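Local coordinates for protein Nrps/pks (Streptomyces albus, PDB 4OPE) that probably catalyses chain-extending condensation as a ketosynthase domain of the "AT-less" polyketide synthase assembly line that makes oxazolomycin, at residues V10-A15 and D257-L262; Q26-L31 and V364-R369; L106-T111 and R562-G567; V197-G202 and A245-R250. One frame throughout, in Å; residues are numbered along the deposited sequence.

Contact 1. Residues V10-A15 and D257-L262; sequences VIVGVA and DGDRVL
L262 meets I11 through the one hydrogen bond between V10-A15 and D257-L262: the amide N of L262 donates to the carbonyl O of I11 at 2.8 Å. The bond is straight, 163° at the hydrogen, and enters nearly along the C=O axis. Beside it runs a softer polar contact, a bent CA-H...O approach from V12 CA to R260 O at 3.5 Å. Strand 9-17 belongs to the central mixed sheet of the thiolase-type fold, between strands 242-250 and 263-272, and residues 257-262 lead from helix 251-256 into the second of these neighbours. G258 ends that helix in a Schellman motif, and the chain then passes across the strand at about 80° to it. The rest of the contact is apolar. L262 has the most surface covered, with CD2 lying 3.6 Å from G13 CA and equally close to V14 CG1. That V14 methyl sits between its own backbone N and carbonyl carbon (chi1 52°), on the side from which the leucine comes. CG1 of V261 touches CB of V10 at 3.9 Å, the two side chains crossing at about a right angle, and the CB of D259 lies against CG1 of V12 at 4.0 Å. The charged ends turn to other partners: R260 NH2 bonds the hydroxyl of S564, and D259 makes long, weak ion pairs with K249 and R562.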
loop_
_atom_site.group_PDB
_atom_site.type_symbol
_atom_site.label_atom_id
_atom_site.label_comp_id
_atom_site.label_asym_id
_atom_site.label_seq_id
_atom_site.Cartn_x
_atom_site.Cartn_y
_atom_site.Cartn_z
ATOM N N VAL A 10 14.838 9.813 12.422
ATOM C CA VAL A 10 15.236 11.035 11.735
ATOM C C VAL A 10 15.332 10.829 10.239
ATOM O O VAL A 10 15.432 9.707 9.759
ATOM C CB VAL A 10 16.599 11.533 12.205
ATOM C CG1 VAL A 10 16.565 11.842 13.705
ATOM C CG2 VAL A 10 17.701 10.522 11.880
ATOM N N ILE A 11 15.265 11.935 9.518
ATOM C CA ILE A 11 15.391 11.947 8.102
ATOM C C ILE A 11 16.817 12.391 7.792
ATOM O O ILE A 11 17.259 13.467 8.190
ATOM C CB ILE A 11 14.443 12.982 7.459
ATOM C CG1 ILE A 11 12.988 12.550 7.585
ATOM C CG2 ILE A 11 14.784 13.234 5.974
ATOM C CD1 ILE A 11 12.029 13.623 7.110
ATOM N N VAL A 12 17.512 11.604 7.002
ATOM C CA VAL A 12 18.881 11.928 6.701
ATOM C C VAL A 12 19.140 12.176 5.238
ATOM O O VAL A 12 20.257 12.298 4.859
ATOM C CB VAL A 12 19.818 10.812 7.158
ATOM C CG1 VAL A 12 19.600 10.514 8.622
ATOM C CG2 VAL A 12 19.637 9.555 6.303
ATOM N N GLY A 13 18.128 12.215 4.402
ATOM C CA GLY A 13 18.347 12.653 3.004
ATOM C C GLY A 13 17.017 12.821 2.321
ATOM O O GLY A 13 16.047 12.254 2.739
ATOM N N VAL A 14 16.985 13.583 1.261
ATOM C CA VAL A 14 15.741 13.790 0.513
ATOM C C VAL A 14 16.077 14.044 -0.930
ATOM O O VAL A 14 17.124 14.611 -1.236
ATOM C CB VAL A 14 14.912 14.983 1.106
ATOM C CG1 VAL A 14 15.763 16.267 1.250
ATOM C CG2 VAL A 14 13.616 15.247 0.327
ATOM N N ALA A 15 15.170 13.668 -1.803
ATOM C CA ALA A 15 15.313 13.922 -3.211
ATOM C C ALA A 15 13.955 13.979 -3.890
ATOM O O ALA A 15 12.983 13.434 -3.382
ATOM C CB ALA A 15 16.178 12.840 -3.812
ATOM N N ASP A 257 26.860 7.223 12.443
ATOM C CA ASP A 257 27.405 7.199 11.079
ATOM C C ASP A 257 27.870 8.571 10.601
ATOM O O ASP A 257 28.260 8.711 9.442
ATOM C CB ASP A 257 26.359 6.654 10.078
ATOM C CG ASP A 257 25.971 5.176 10.342
ATOM O OD1 ASP A 257 26.345 4.575 11.384
ATOM O OD2 ASP A 257 25.262 4.613 9.486
ATOM N N GLY A 258 27.800 9.574 11.473
ATOM C CA GLY A 258 27.885 10.991 11.071
ATOM C C GLY A 258 27.031 11.464 9.885
ATOM O O GLY A 258 27.560 12.123 8.977
ATOM N N ASP A 259 25.726 11.140 9.856
ATOM C CA ASP A 259 24.875 11.621 8.757
ATOM C C ASP A 259 24.531 13.057 9.024
ATOM O O ASP A 259 24.468 13.469 10.169
ATOM C CB ASP A 259 23.574 10.861 8.639
ATOM C CG ASP A 259 23.772 9.417 8.369
ATOM O OD1 ASP A 259 24.450 9.050 7.394
ATOM O OD2 ASP A 259 23.241 8.624 9.155
ATOM N N ARG A 260 24.288 13.813 7.967
ATOM C CA ARG A 260 23.649 15.094 8.123
ATOM C C ARG A 260 22.154 14.816 8.402
ATOM O O ARG A 260 21.486 14.143 7.625
ATOM C CB ARG A 260 23.871 15.944 6.868
ATOM C CG ARG A 260 23.271 17.324 6.929
ATOM C CD ARG A 260 23.721 18.164 5.748
ATOM N NE ARG A 260 23.487 17.483 4.466
ATOM C CZ ARG A 260 23.686 18.035 3.273
ATOM N NH1 ARG A 260 24.094 19.298 3.174
ATOM N NH2 ARG A 260 23.442 17.331 2.175
ATOM N N VAL A 261 21.652 15.287 9.539
ATOM C CA VAL A 261 20.256 15.078 9.925
ATOM C C VAL A 261 19.389 16.258 9.449
ATOM O O VAL A 261 19.637 17.405 9.777
ATOM C CB VAL A 261 20.170 14.890 11.440
ATOM C CG1 VAL A 261 18.741 14.820 11.895
ATOM C CG2 VAL A 261 20.836 13.599 11.828
ATOM N N LEU A 262 18.358 15.974 8.677
ATOM C CA LEU A 262 17.523 17.032 8.110
ATOM C C LEU A 262 16.372 17.439 8.994
ATOM O O LEU A 262 15.851 18.558 8.873
ATOM C CB LEU A 262 16.956 16.564 6.773
ATOM C CG LEU A 262 17.813 16.849 5.531
ATOM C CD1 LEU A 262 19.275 16.771 5.844
ATOM C CD2 LEU A 262 17.529 15.900 4.407
#

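Contact 2. Residues Q26-L31 and V364-R369; sequences QFWRNL and VLLQFR
W28 and L366 carry this contact, a near-perpendicular packing of two helices from the ketosynthase core. The segment axes cross at -82° and come within 10.8 Å of each other, and helix 356-370 rests its other flank on strands 263-272 and 416-422 of the central sheet. The indole of W28, with CG anti to the backbone N (chi1 176°), reaches across to helix 356-370 and slides past L366 in the opposite direction. Its six-membered ring does the touching: CE3 lies 3.4 Å from L366 CB, while the carbonyl O of L366 stands 4.0 Å above the plane, offset toward the rim. H370 stacks on the same indole, which thus meets successive turns of the partner helix. An alanine in place of W28 would probably open a gap beside L366 and leave H370 without its stacking partner. L366 also sends CD1 to CD2 of F27, 3.8 Å away, in an oblique approach. Q367, third in buried area, starts out away from helix 24-33, yet its CG still comes to 4.2 Å from W28 CZ3, and its OE1 is taken by the amide of V374. On helix 24-33 itself, L31 CD1 lies over the F27 ring, 3.9 Å above its plane and over the centre.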
loop_
_atom_site.group_PDB
_atom_site.type_symbol
_atom_site.label_atom_id
_atom_site.label_comp_id
_atom_site.label_asym_id
_atom_site.label_seq_id
_atom_site.Cartn_x
_atom_site.Cartn_y
_atom_site.Cartn_z
ATOM N N GLN A 26 16.611 23.710 -7.515
ATOM C CA GLN A 26 15.703 24.442 -8.370
ATOM C C GLN A 26 14.343 24.536 -7.664
ATOM O O GLN A 26 13.712 25.568 -7.679
ATOM C CB GLN A 26 15.659 23.769 -9.748
ATOM C CG GLN A 26 14.926 24.553 -10.819
ATOM C CD GLN A 26 15.419 25.983 -10.941
ATOM O OE1 GLN A 26 16.624 26.212 -11.079
ATOM N NE2 GLN A 26 14.505 26.952 -10.876
ATOM N N PHE A 27 13.935 23.500 -6.950
ATOM C CA PHE A 27 12.707 23.568 -6.204
ATOM C C PHE A 27 12.753 24.698 -5.217
ATOM O O PHE A 27 11.788 25.465 -5.070
ATOM C CB PHE A 27 12.509 22.238 -5.468
ATOM C CG PHE A 27 11.134 22.026 -4.842
ATOM C CD1 PHE A 27 9.984 22.400 -5.492
ATOM C CD2 PHE A 27 11.019 21.389 -3.611
ATOM C CE1 PHE A 27 8.735 22.150 -4.918
ATOM C CE2 PHE A 27 9.779 21.131 -3.042
ATOM C CZ PHE A 27 8.642 21.516 -3.687
ATOM N N TRP A 28 13.890 24.820 -4.544
ATOM C CA TRP A 28 14.039 25.818 -3.488
ATOM C C TRP A 28 13.973 27.218 -4.047
ATOM O O TRP A 28 13.252 28.018 -3.527
ATOM C CB TRP A 28 15.305 25.634 -2.676
ATOM C CG TRP A 28 15.446 26.741 -1.667
ATOM C CD1 TRP A 28 16.412 27.708 -1.637
ATOM C CD2 TRP A 28 14.556 27.040 -0.576
ATOM N NE1 TRP A 28 16.196 28.564 -0.595
ATOM C CE2 TRP A 28 15.071 28.182 0.080
ATOM C CE3 TRP A 28 13.385 26.459 -0.090
ATOM C CZ2 TRP A 28 14.468 28.738 1.201
ATOM C CZ3 TRP A 28 12.779 27.015 1.068
ATOM C CH2 TRP A 28 13.320 28.143 1.680
ATOM N N ARG A 29 14.724 27.484 -5.099
ATOM C CA ARG A 29 14.653 28.724 -5.865
ATOM C C ARG A 29 13.194 29.121 -6.145
ATOM O O ARG A 29 12.765 30.287 -5.874
ATOM C CB ARG A 29 15.333 28.506 -7.214
ATOM C CG ARG A 29 16.449 29.457 -7.609
ATOM C CD ARG A 29 17.827 28.781 -7.659
ATOM N NE ARG A 29 17.874 27.602 -8.537
ATOM C CZ ARG A 29 18.829 26.666 -8.505
ATOM N NH1 ARG A 29 19.859 26.758 -7.653
ATOM N NH2 ARG A 29 18.754 25.622 -9.324
ATOM N N ASN A 30 12.431 28.145 -6.674
ATOM C CA ASN A 30 11.043 28.380 -7.067
ATOM C C ASN A 30 10.150 28.704 -5.899
ATOM O O ASN A 30 9.336 29.601 -5.982
ATOM C CB ASN A 30 10.479 27.176 -7.774
ATOM C CG ASN A 30 11.128 26.924 -9.109
ATOM O OD1 ASN A 30 11.986 27.704 -9.565
ATOM N ND2 ASN A 30 10.729 25.811 -9.756
ATOM N N LEU A 31 10.267 27.951 -4.813
ATOM C CA LEU A 31 9.523 28.272 -3.584
ATOM C C LEU A 31 9.921 29.632 -3.102
ATOM O O LEU A 31 9.087 30.396 -2.700
ATOM C CB LEU A 31 9.855 27.294 -2.455
ATOM C CG LEU A 31 9.401 25.861 -2.701
ATOM C CD1 LEU A 31 10.187 24.873 -1.852
ATOM C CD2 LEU A 31 7.917 25.713 -2.439
ATOM N N VAL A 364 9.067 21.738 3.681
ATOM C CA VAL A 364 9.414 22.017 5.072
ATOM C C VAL A 364 10.910 21.773 5.366
ATOM O O VAL A 364 11.591 22.590 6.008
ATOM C CB VAL A 364 8.563 21.153 5.990
ATOM C CG1 VAL A 364 9.049 21.227 7.435
ATOM C CG2 VAL A 364 7.131 21.618 5.880
ATOM N N LEU A 365 11.426 20.640 4.902
ATOM C CA LEU A 365 12.832 20.377 5.108
ATOM C C LEU A 365 13.683 21.519 4.591
ATOM O O LEU A 365 14.631 21.895 5.223
ATOM C CB LEU A 365 13.241 19.069 4.435
ATOM C CG LEU A 365 12.518 17.847 4.999
ATOM C CD1 LEU A 365 12.942 16.566 4.291
ATOM C CD2 LEU A 365 12.711 17.718 6.503
ATOM N N LEU A 366 13.365 22.050 3.429
ATOM C CA LEU A 366 14.124 23.164 2.877
ATOM C C LEU A 366 13.938 24.382 3.731
ATOM O O LEU A 366 14.856 25.135 3.931
ATOM C CB LEU A 366 13.706 23.477 1.431
ATOM C CG LEU A 366 14.110 22.337 0.502
ATOM C CD1 LEU A 366 13.391 22.312 -0.848
ATOM C CD2 LEU A 366 15.638 22.371 0.358
ATOM N N GLN A 367 12.748 24.579 4.249
ATOM C CA GLN A 367 12.548 25.714 5.144
ATOM C C GLN A 367 13.498 25.584 6.368
ATOM O O GLN A 367 14.207 26.539 6.715
ATOM C CB GLN A 367 11.065 25.884 5.504
ATOM C CG GLN A 367 10.283 26.447 4.335
ATOM C CD GLN A 367 8.840 26.853 4.654
ATOM O OE1 GLN A 367 8.239 27.660 3.958
ATOM N NE2 GLN A 367 8.292 26.305 5.704
ATOM N N PHE A 368 13.537 24.403 6.983
ATOM C CA PHE A 368 14.421 24.176 8.100
ATOM C C PHE A 368 15.838 24.546 7.688
ATOM O O PHE A 368 16.507 25.337 8.389
ATOM C CB PHE A 368 14.394 22.732 8.557
ATOM C CG PHE A 368 13.182 22.342 9.383
ATOM C CD1 PHE A 368 12.386 23.269 10.020
ATOM C CD2 PHE A 368 12.880 20.996 9.555
ATOM C CE1 PHE A 368 11.304 22.856 10.799
ATOM C CE2 PHE A 368 11.808 20.576 10.336
ATOM C CZ PHE A 368 11.014 21.517 10.963
ATOM N N ARG A 369 16.284 24.042 6.541
ATOM C CA ARG A 369 17.675 24.221 6.154
ATOM C C ARG A 369 18.043 25.700 5.951
ATOM O O ARG A 369 19.064 26.141 6.429
ATOM C CB ARG A 369 18.026 23.442 4.893
ATOM C CG ARG A 369 19.372 23.900 4.339
ATOM C CD ARG A 369 19.933 23.050 3.207
ATOM N NE ARG A 369 19.988 21.620 3.555
ATOM C CZ ARG A 369 20.113 20.608 2.679
ATOM N NH1 ARG A 369 20.211 20.830 1.362
ATOM N NH2 ARG A 369 20.133 19.354 3.129
#

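Contact 3. Residues L106-T111 and R562-G567; sequences LEDAGT and RVSLPG
D108 reaches toward S564 at the end of helix 93-108, its CG anti to the backbone N (chi1 -178°). This turns the carboxylate toward the incoming chain, and the hydroxyl OG of S564 donates a weak bond to D108 OD1 at 3.4 Å. The other oxygen, OD2, takes the amide of V14, and the serine hydroxyl is shared with R260, so the weak link is held from both ends. E107 extends beyond CG and lays OE1 3.1 Å from the CA of G567, where it accepts the amide of Y568. A water bridges the backbones, accepting from L565 N at 3.0 Å and giving a weak bond to E107 O at 3.3 Å. R562 is poorly ordered. As modelled, its chain bends at chi3 (-49°) and brings one face of the guanidinium over G110 O, 3.8 Å above the plane and offset toward the rim. G110, with positive phi, closes the helix in a Schellman motif. The extended segment 562-567, with its Leu-Pro-Gly followed by Y568, resembles the linker that, in related polyketide synthases, returns from the flanking subdomain to wrap over the ketosynthase.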
loop_
_atom_site.group_PDB
_atom_site.type_symbol
_atom_site.label_atom_id
_atom_site.label_comp_id
_atom_site.label_asym_id
_atom_site.label_seq_id
_atom_site.Cartn_x
_atom_site.Cartn_y
_atom_site.Cartn_z
ATOM N N LEU A 106 20.006 8.498 -2.202
ATOM C CA LEU A 106 21.166 7.940 -1.520
ATOM C C LEU A 106 22.336 8.902 -1.631
ATOM O O LEU A 106 23.059 9.149 -0.660
ATOM C CB LEU A 106 21.495 6.597 -2.077
ATOM C CG LEU A 106 20.906 5.399 -1.340
ATOM C CD1 LEU A 106 19.565 5.600 -0.663
ATOM C CD2 LEU A 106 20.876 4.230 -2.290
ATOM N N GLU A 107 22.470 9.530 -2.790
ATOM C CA GLU A 107 23.498 10.548 -2.946
ATOM C C GLU A 107 23.268 11.727 -2.014
ATOM O O GLU A 107 24.197 12.214 -1.385
ATOM C CB GLU A 107 23.615 10.998 -4.395
ATOM C CG GLU A 107 23.981 9.835 -5.304
ATOM C CD GLU A 107 24.345 10.252 -6.718
ATOM O OE1 GLU A 107 23.731 11.279 -7.210
ATOM O OE2 GLU A 107 25.232 9.540 -7.310
ATOM N N ASP A 108 22.033 12.150 -1.846
ATOM C CA ASP A 108 21.795 13.283 -0.953
ATOM C C ASP A 108 22.067 12.914 0.503
ATOM O O ASP A 108 22.592 13.699 1.241
ATOM C CB ASP A 108 20.402 13.862 -1.118
ATOM C CG ASP A 108 20.172 15.077 -0.223
ATOM O OD1 ASP A 108 20.695 16.205 -0.509
ATOM O OD2 ASP A 108 19.449 14.893 0.782
ATOM N N ALA A 109 21.743 11.705 0.902
ATOM C CA ALA A 109 22.105 11.235 2.209
ATOM C C ALA A 109 23.597 10.958 2.406
ATOM O O ALA A 109 23.951 10.561 3.510
ATOM C CB ALA A 109 21.334 9.955 2.514
ATOM N N GLY A 110 24.453 11.089 1.375
ATOM C CA GLY A 110 25.854 10.672 1.496
ATOM C C GLY A 110 26.144 9.168 1.726
ATOM O O GLY A 110 27.034 8.776 2.468
ATOM N N THR A 111 25.438 8.330 1.002
ATOM C CA THR A 111 25.560 6.923 1.191
ATOM C C THR A 111 25.434 6.209 -0.148
ATOM O O THR A 111 25.498 6.856 -1.181
ATOM C CB THR A 111 24.512 6.416 2.203
ATOM O OG1 THR A 111 24.894 5.116 2.657
ATOM C CG2 THR A 111 23.150 6.330 1.582
ATOM N N ARG A 562 29.172 17.453 5.422
ATOM C CA ARG A 562 28.729 17.242 4.051
ATOM C C ARG A 562 27.880 18.343 3.428
ATOM O O ARG A 562 27.274 19.159 4.090
ATOM C CB ARG A 562 28.107 15.862 3.925
ATOM C CG ARG A 562 29.200 14.786 4.075
ATOM C CD ARG A 562 28.725 13.373 3.781
ATOM N NE ARG A 562 27.481 13.020 4.483
ATOM C CZ ARG A 562 27.296 11.905 5.205
ATOM N NH1 ARG A 562 28.254 10.993 5.356
ATOM N NH2 ARG A 562 26.127 11.677 5.775
ATOM N N VAL A 563 27.890 18.362 2.113
ATOM C CA VAL A 563 27.100 19.276 1.329
ATOM C C VAL A 563 26.407 18.511 0.232
ATOM O O VAL A 563 26.785 17.390 -0.124
ATOM C CB VAL A 563 27.954 20.391 0.718
ATOM C CG1 VAL A 563 28.558 21.204 1.845
ATOM C CG2 VAL A 563 29.060 19.855 -0.177
ATOM N N SER A 564 25.386 19.133 -0.305
ATOM C CA SER A 564 24.580 18.542 -1.344
ATOM C C SER A 564 25.146 18.999 -2.635
ATOM O O SER A 564 25.228 20.197 -2.863
ATOM C CB SER A 564 23.204 19.119 -1.227
ATOM O OG SER A 564 22.677 18.865 0.055
ATOM N N LEU A 565 25.552 18.066 -3.478
ATOM C CA LEU A 565 26.087 18.365 -4.797
ATOM C C LEU A 565 25.198 17.739 -5.829
ATOM O O LEU A 565 24.511 16.755 -5.550
ATOM C CB LEU A 565 27.477 17.771 -4.962
ATOM C CG LEU A 565 28.512 18.168 -3.896
ATOM C CD1 LEU A 565 29.632 17.162 -3.815
ATOM C CD2 LEU A 565 29.084 19.558 -4.159
ATOM N N PRO A 566 25.233 18.260 -7.059
ATOM C CA PRO A 566 24.368 17.699 -8.067
ATOM C C PRO A 566 24.480 16.177 -8.153
ATOM O O PRO A 566 25.573 15.616 -8.042
ATOM C CB PRO A 566 24.839 18.363 -9.325
ATOM C CG PRO A 566 25.417 19.667 -8.870
ATOM C CD PRO A 566 26.026 19.395 -7.542
ATOM N N GLY A 567 23.356 15.512 -8.346
ATOM C CA GLY A 567 23.324 14.066 -8.393
ATOM C C GLY A 567 23.718 13.513 -9.761
ATOM O O GLY A 567 23.889 14.272 -10.716
HETATM O O HOH W 1 25.193 15.189 -2.532
#

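Contact 4. Residues V197-G202 and A245-R250; sequences VAVAGG and AVLLKR
V197 packs its CG1 against L247 CD1 at 3.7 Å, on the face of the sheet that V199 shares. The strands 197-204 and 242-250 run antiparallel, 161° between segment directions. Four backbone bonds lie in the middle, where A198 with L248 and A200 with V246 form two hydrogen-bonded pairs; the shortest are L248 N to A198 O and V246 N to A200 O, both 2.9 Å. A198 N comes to L248 O from 38° above the carbonyl plane. The backbones come closest at G201 and A245, CA to CA 3.9 Å. On the face toward helix 178-192, CD1 of L248 lies 4.0 Å from the CB of A200. On the other, L247 has CG anti to its backbone N (chi1 -172°) and carries CD1 between V197 and V199, the CG2 of V199 being 3.8 Å away. The side chains of V197 and K249 lie side by side, CG2 to CG 4.1 Å; the contact ends at R250, which is partly exposed and does not touch the other strand. An alanine in place of V197 lacks the methyls that L247 CD1 and K249 CG pack on, which would probably open a gap beside them. Backbone bonds thus fix the alignment, while aliphatic side chains on the two faces meet helices 178-192 and 93-108.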
loop_
_atom_site.group_PDB
_atom_site.type_symbol
_atom_site.label_atom_id
_atom_site.label_comp_id
_atom_site.label_asym_id
_atom_site.label_seq_id
_atom_site.Cartn_x
_atom_site.Cartn_y
_atom_site.Cartn_z
ATOM N N VAL A 197 16.725 1.024 8.407
ATOM C CA VAL A 197 16.732 2.182 7.576
ATOM C C VAL A 197 15.556 1.993 6.656
ATOM O O VAL A 197 15.194 0.833 6.377
ATOM C CB VAL A 197 18.016 2.210 6.769
ATOM C CG1 VAL A 197 17.970 3.294 5.701
ATOM C CG2 VAL A 197 19.173 2.436 7.702
ATOM N N ALA A 198 14.932 3.095 6.220
ATOM C CA ALA A 198 13.788 2.992 5.282
ATOM C C ALA A 198 13.733 4.061 4.212
ATOM O O ALA A 198 14.085 5.198 4.458
ATOM C CB ALA A 198 12.490 3.014 6.062
ATOM N N VAL A 199 13.306 3.701 3.025
ATOM C CA VAL A 199 13.026 4.706 2.000
ATOM C C VAL A 199 11.549 4.921 2.014
ATOM O O VAL A 199 10.827 3.968 1.866
ATOM C CB VAL A 199 13.381 4.178 0.621
ATOM C CG1 VAL A 199 12.896 5.094 -0.483
ATOM C CG2 VAL A 199 14.867 3.979 0.546
ATOM N N ALA A 200 11.085 6.148 2.204
ATOM C CA ALA A 200 9.627 6.452 2.075
ATOM C C ALA A 200 9.459 7.487 1.026
ATOM O O ALA A 200 10.134 8.505 1.056
ATOM C CB ALA A 200 9.081 7.016 3.379
ATOM N N GLY A 201 8.553 7.262 0.110
ATOM C CA GLY A 201 8.355 8.233 -0.958
ATOM C C GLY A 201 6.996 8.125 -1.604
ATOM O O GLY A 201 6.103 7.373 -1.151
ATOM N N GLY A 202 6.832 8.892 -2.679
ATOM C CA GLY A 202 5.651 8.754 -3.491
ATOM C C GLY A 202 5.929 9.329 -4.849
ATOM O O GLY A 202 6.817 10.162 -5.003
ATOM N N ALA A 245 11.354 11.217 -2.309
ATOM C CA ALA A 245 11.654 10.231 -1.299
ATOM C C ALA A 245 12.556 10.820 -0.231
ATOM O O ALA A 245 13.360 11.712 -0.503
ATOM C CB ALA A 245 12.325 9.042 -1.957
ATOM N N VAL A 246 12.408 10.300 0.978
ATOM C CA VAL A 246 13.268 10.634 2.062
ATOM C C VAL A 246 13.876 9.345 2.583
ATOM O O VAL A 246 13.348 8.230 2.369
ATOM C CB VAL A 246 12.487 11.303 3.210
ATOM C CG1 VAL A 246 11.937 12.648 2.785
ATOM C CG2 VAL A 246 11.349 10.435 3.704
ATOM N N LEU A 247 14.972 9.483 3.320
ATOM C CA LEU A 247 15.669 8.294 3.868
ATOM C C LEU A 247 15.662 8.398 5.363
ATOM O O LEU A 247 16.041 9.430 5.913
ATOM C CB LEU A 247 17.108 8.182 3.337
ATOM C CG LEU A 247 17.827 6.865 3.723
ATOM C CD1 LEU A 247 17.222 5.682 3.035
ATOM C CD2 LEU A 247 19.273 6.909 3.340
ATOM N N LEU A 248 15.227 7.322 6.001
ATOM C CA LEU A 248 14.948 7.309 7.432
ATOM C C LEU A 248 15.866 6.368 8.220
ATOM O O LEU A 248 16.343 5.357 7.697
ATOM C CB LEU A 248 13.502 6.903 7.642
ATOM C CG LEU A 248 12.469 7.767 6.909
ATOM C CD1 LEU A 248 11.150 7.023 6.762
ATOM C CD2 LEU A 248 12.250 9.067 7.659
ATOM N N LYS A 249 16.094 6.716 9.478
ATOM C CA LYS A 249 17.131 6.097 10.321
ATOM C C LYS A 249 16.795 6.381 11.784
ATOM O O LYS A 249 16.204 7.414 12.073
ATOM C CB LYS A 249 18.463 6.788 10.048
ATOM C CG LYS A 249 19.674 5.924 9.777
ATOM C CD LYS A 249 20.586 6.633 8.801
ATOM C CE LYS A 249 21.719 5.743 8.288
ATOM N NZ LYS A 249 22.081 6.109 6.873
ATOM N N ARG A 250 17.193 5.505 12.700
ATOM C CA ARG A 250 17.221 5.854 14.122
ATOM C C ARG A 250 18.239 6.937 14.392
ATOM O O ARG A 250 19.334 6.901 13.809
ATOM C CB ARG A 250 17.581 4.655 14.967
ATOM C CG ARG A 250 16.441 3.692 15.118
ATOM C CD ARG A 250 16.823 2.609 16.074
ATOM N NE ARG A 250 15.907 1.475 16.074
ATOM C CZ ARG A 250 14.749 1.444 16.732
ATOM N NH1 ARG A 250 14.313 2.512 17.417
ATOM N NH2 ARG A 250 14.016 0.333 16.686
#

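In the fold
Contacts 2 and 4 are buried, contact 1 partly so, and contact 3 lies at the surface. Contacts 1 and 4 share one sheet, since strands 9-17 and 242-250 are neighbours in it and V10 and V12 bond back to K249 and L247. Contact 2 sits about 16 Å from contact 1, centre to centre, and meets it where R369 packs on R260 and L262. The chemistry follows the depth: backbone bonds and aliphatic packing in contact 4, aromatic packing with no bond across in contact 2, one backbone bond with aliphatic packing in contact 1, weak and water-mediated polar links in contact 3. Contacts 1 and 3 share polar partners.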